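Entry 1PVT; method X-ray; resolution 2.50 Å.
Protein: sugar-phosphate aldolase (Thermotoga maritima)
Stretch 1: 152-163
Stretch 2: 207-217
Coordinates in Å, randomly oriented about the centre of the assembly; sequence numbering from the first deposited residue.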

# COMPACT_ATOMS: atom_id res chain seq x y z
N PRO A 152 7.00 16.65 14.56
CA PRO A 152 8.06 15.65 14.58
C PRO A 152 7.61 14.31 13.99
O PRO A 152 8.21 13.81 13.05
CB PRO A 152 8.42 15.56 16.05
CG PRO A 152 8.30 17.01 16.47
CD PRO A 152 7.00 17.44 15.81
N GLU A 153 6.54 13.76 14.55
CA GLU A 153 6.00 12.49 14.08
C GLU A 153 6.28 12.13 12.62
O GLU A 153 6.57 10.97 12.32
CB GLU A 153 4.48 12.47 14.33
CG GLU A 153 4.07 11.99 15.72
CD GLU A 153 3.68 10.51 15.72
OE1 GLU A 153 2.54 10.20 15.30
OE2 GLU A 153 4.51 9.67 16.13
N VAL A 154 6.20 13.09 11.72
CA VAL A 154 6.44 12.80 10.31
C VAL A 154 7.90 12.49 10.01
O VAL A 154 8.23 11.44 9.47
CB VAL A 154 6.03 13.97 9.42
CG1 VAL A 154 5.98 13.52 7.97
CG2 VAL A 154 4.71 14.53 9.88
N LEU A 155 8.75 13.45 10.37
CA LEU A 155 10.20 13.37 10.19
C LEU A 155 10.73 11.98 10.52
O LEU A 155 11.43 11.35 9.72
CB LEU A 155 10.87 14.41 11.10
CG LEU A 155 10.02 15.67 11.40
CD1 LEU A 155 10.75 16.61 12.36
CD2 LEU A 155 9.70 16.38 10.10
N ILE A 156 10.38 11.51 11.71
CA ILE A 156 10.78 10.19 12.21
C ILE A 156 10.39 9.08 11.24
O ILE A 156 11.24 8.31 10.80
CB ILE A 156 10.11 9.89 13.57
CG1 ILE A 156 10.56 10.91 14.61
CG2 ILE A 156 10.44 8.46 14.01
CD1 ILE A 156 9.81 10.82 15.93
N PHE A 157 9.11 8.98 10.93
CA PHE A 157 8.65 7.93 10.04
C PHE A 157 9.07 8.18 8.59
O PHE A 157 9.08 7.27 7.77
CB PHE A 157 7.13 7.78 10.14
CG PHE A 157 6.66 7.23 11.46
CD1 PHE A 157 6.81 7.96 12.63
CD2 PHE A 157 6.03 5.98 11.52
CE1 PHE A 157 6.34 7.47 13.86
CE2 PHE A 157 5.55 5.48 12.74
CZ PHE A 157 5.71 6.22 13.91
N PHE A 158 9.41 9.43 8.28
CA PHE A 158 9.83 9.77 6.92
C PHE A 158 11.05 10.63 6.99
O PHE A 158 10.99 11.84 6.73
CB PHE A 158 8.73 10.50 6.18
CG PHE A 158 7.41 9.84 6.31
CD1 PHE A 158 6.58 10.14 7.37
CD2 PHE A 158 7.03 8.87 5.40
CE1 PHE A 158 5.38 9.47 7.54
CE2 PHE A 158 5.84 8.20 5.56
CZ PHE A 158 5.01 8.50 6.63
N PRO A 159 12.18 10.03 7.36
CA PRO A 159 13.46 10.73 7.47
C PRO A 159 13.79 11.36 6.11
O PRO A 159 14.20 12.53 6.04
CB PRO A 159 14.43 9.63 7.86
CG PRO A 159 13.56 8.71 8.67
CD PRO A 159 12.33 8.63 7.81
N GLN A 160 13.62 10.60 5.04
CA GLN A 160 13.89 11.13 3.70
C GLN A 160 12.73 11.98 3.19
O GLN A 160 12.93 12.94 2.43
CB GLN A 160 14.17 9.99 2.72
CG GLN A 160 15.64 9.55 2.63
CD GLN A 160 16.17 8.90 3.91
OE1 GLN A 160 16.37 9.57 4.93
NE2 GLN A 160 16.40 7.59 3.86
N GLY A 161 11.51 11.63 3.60
CA GLY A 161 10.34 12.36 3.14
C GLY A 161 9.56 11.52 2.16
O GLY A 161 9.73 10.30 2.12
N ILE A 162 8.73 12.17 1.35
CA ILE A 162 7.89 11.46 0.39
C ILE A 162 7.99 11.99 -1.03
O ILE A 162 8.50 13.08 -1.27
CB ILE A 162 6.41 11.51 0.79
CG1 ILE A 162 6.05 12.94 1.22
CG2 ILE A 162 6.13 10.53 1.91
CD1 ILE A 162 4.62 13.12 1.62
N SER A 163 7.46 11.21 -1.97
CA SER A 163 7.47 11.60 -3.38
C SER A 163 6.12 11.34 -4.02
O SER A 163 5.41 10.41 -3.65
CB SER A 163 8.55 10.81 -4.11
OG SER A 163 8.34 9.42 -3.94
N TYR A 207 0.55 0.85 8.01
CA TYR A 207 -0.65 1.54 8.48
C TYR A 207 -0.29 2.76 9.32
O TYR A 207 -0.92 3.81 9.22
CB TYR A 207 -1.52 0.61 9.33
CG TYR A 207 -2.74 1.31 9.88
CD1 TYR A 207 -3.81 1.64 9.06
CD2 TYR A 207 -2.81 1.69 11.21
CE1 TYR A 207 -4.90 2.33 9.54
CE2 TYR A 207 -3.89 2.39 11.70
CZ TYR A 207 -4.93 2.70 10.86
OH TYR A 207 -6.01 3.40 11.33
N ASP A 208 0.71 2.60 10.18
CA ASP A 208 1.15 3.70 11.03
C ASP A 208 1.58 4.93 10.24
O ASP A 208 1.42 6.06 10.69
CB ASP A 208 2.31 3.24 11.92
CG ASP A 208 1.84 2.70 13.24
OD1 ASP A 208 0.72 2.15 13.28
OD2 ASP A 208 2.59 2.81 14.23
N ARG A 209 2.16 4.72 9.06
CA ARG A 209 2.60 5.85 8.27
C ARG A 209 1.42 6.52 7.56
O ARG A 209 1.45 7.72 7.31
CB ARG A 209 3.65 5.40 7.26
CG ARG A 209 4.89 4.78 7.89
CD ARG A 209 5.89 4.48 6.78
NE ARG A 209 6.72 3.30 7.01
CZ ARG A 209 7.89 3.32 7.62
NH1 ARG A 209 8.38 4.46 8.08
NH2 ARG A 209 8.58 2.20 7.75
N VAL A 210 0.39 5.75 7.24
CA VAL A 210 -0.79 6.33 6.61
C VAL A 210 -1.37 7.29 7.63
O VAL A 210 -1.51 8.48 7.36
CB VAL A 210 -1.83 5.27 6.30
CG1 VAL A 210 -3.10 5.92 5.83
CG2 VAL A 210 -1.31 4.34 5.23
N GLU A 211 -1.70 6.76 8.81
CA GLU A 211 -2.26 7.57 9.89
C GLU A 211 -1.51 8.88 10.02
O GLU A 211 -2.09 9.96 9.89
CB GLU A 211 -2.15 6.82 11.21
CG GLU A 211 -3.38 6.07 11.58
CD GLU A 211 -3.33 5.62 13.02
OE1 GLU A 211 -4.38 5.20 13.55
OE2 GLU A 211 -2.24 5.67 13.62
N ILE A 212 -0.22 8.78 10.29
CA ILE A 212 0.63 9.95 10.45
C ILE A 212 0.55 10.91 9.26
O ILE A 212 0.33 12.10 9.45
CB ILE A 212 2.10 9.53 10.75
CG1 ILE A 212 2.14 8.87 12.13
CG2 ILE A 212 3.03 10.73 10.72
CD1 ILE A 212 3.46 8.25 12.49
N LEU A 213 0.71 10.41 8.04
CA LEU A 213 0.60 11.29 6.89
C LEU A 213 -0.73 12.01 6.93
O LEU A 213 -0.81 13.22 6.72
CB LEU A 213 0.72 10.50 5.59
CG LEU A 213 2.15 10.20 5.15
CD1 LEU A 213 2.12 9.68 3.72
CD2 LEU A 213 3.01 11.46 5.24
N GLU A 214 -1.79 11.26 7.20
CA GLU A 214 -3.13 11.84 7.27
C GLU A 214 -3.18 12.96 8.29
O GLU A 214 -3.66 14.06 8.01
CB GLU A 214 -4.14 10.77 7.67
CG GLU A 214 -5.29 10.57 6.70
CD GLU A 214 -5.89 11.86 6.20
OE1 GLU A 214 -5.22 12.56 5.40
OE2 GLU A 214 -7.02 12.19 6.61
N LYS A 215 -2.71 12.66 9.49
CA LYS A 215 -2.73 13.63 10.57
C LYS A 215 -2.06 14.91 10.13
O LYS A 215 -2.60 15.99 10.31
CB LYS A 215 -2.05 13.07 11.81
CG LYS A 215 -2.55 13.70 13.07
CD LYS A 215 -2.38 12.77 14.27
CE LYS A 215 -3.05 13.33 15.54
NZ LYS A 215 -3.12 12.31 16.65
N ALA A 216 -0.88 14.79 9.52
CA ALA A 216 -0.16 15.97 9.07
C ALA A 216 -0.97 16.71 8.03
O ALA A 216 -1.02 17.93 8.05
CB ALA A 216 1.16 15.58 8.48
N ALA A 217 -1.59 15.97 7.13
CA ALA A 217 -2.39 16.61 6.10
C ALA A 217 -3.51 17.34 6.77
O ALA A 217 -3.79 18.50 6.47
CB ALA A 217 -2.94 15.57 5.16

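Two helical segments of one chain meet here, far apart in sequence and running roughly antiparallel, their axes 143° apart in direction and 9.5 Å apart at closest approach. Stretch 2 is helix throughout, its backbone amides largely satisfied by i to i-4 bonds, so what it offers stretch 1 is side chains. Stretch 1 is a short helix that gives way at Phe158 to a loop, and the contact spans that break.

Along stretch 2, Asp208 comes first, its CB 4.0 Å from CE2 of Phe157, obliquely to the ring. Arg209 does more. Its CG sits at the edge of the Phe157 ring, 4.0 Å from CD2, and its CB comes within 3.4 Å of Phe158 CZ, so the methylene base of a charged residue serves as hydrophobic surface. Its NH1 is 2.9 Å from Phe157 O, a carbonyl near the end of the short helix.

Val210 and Glu211 make no contact, and Val210 points away. One turn on from Asp208, Ile212 points toward stretch 1 and has the largest buried area in the contact. Its CD1 stands almost squarely over the Phe157 face, 3.1 Å from the ring centroid, a tight CH-pi contact. Its CG2 packs 4.2 Å from Val154 CG2 and also 4.2 Å from Phe158 CE1, at that ring's edge. Each branch thus has its own aromatic neighbour.

Leu213 starts sideways, but its end reaches in: CD2 lies over the Phe158 face, 4.1 Å from the ring centroid, in a second CH-pi contact, and 4.3 Å from Ile162 CD1 in the loop. Ala216, a turn after Ile212, closes the sequence with CB 4.0 Å from Val154 CG2. The lesson is that contacts recur about a turn apart along stretch 2, at Asp208, Ile212 and Ala216 and at Arg209 and Leu213, with the arginine's methylenes serving alongside the apolar side chains and two aromatic rings each with a methyl over one face.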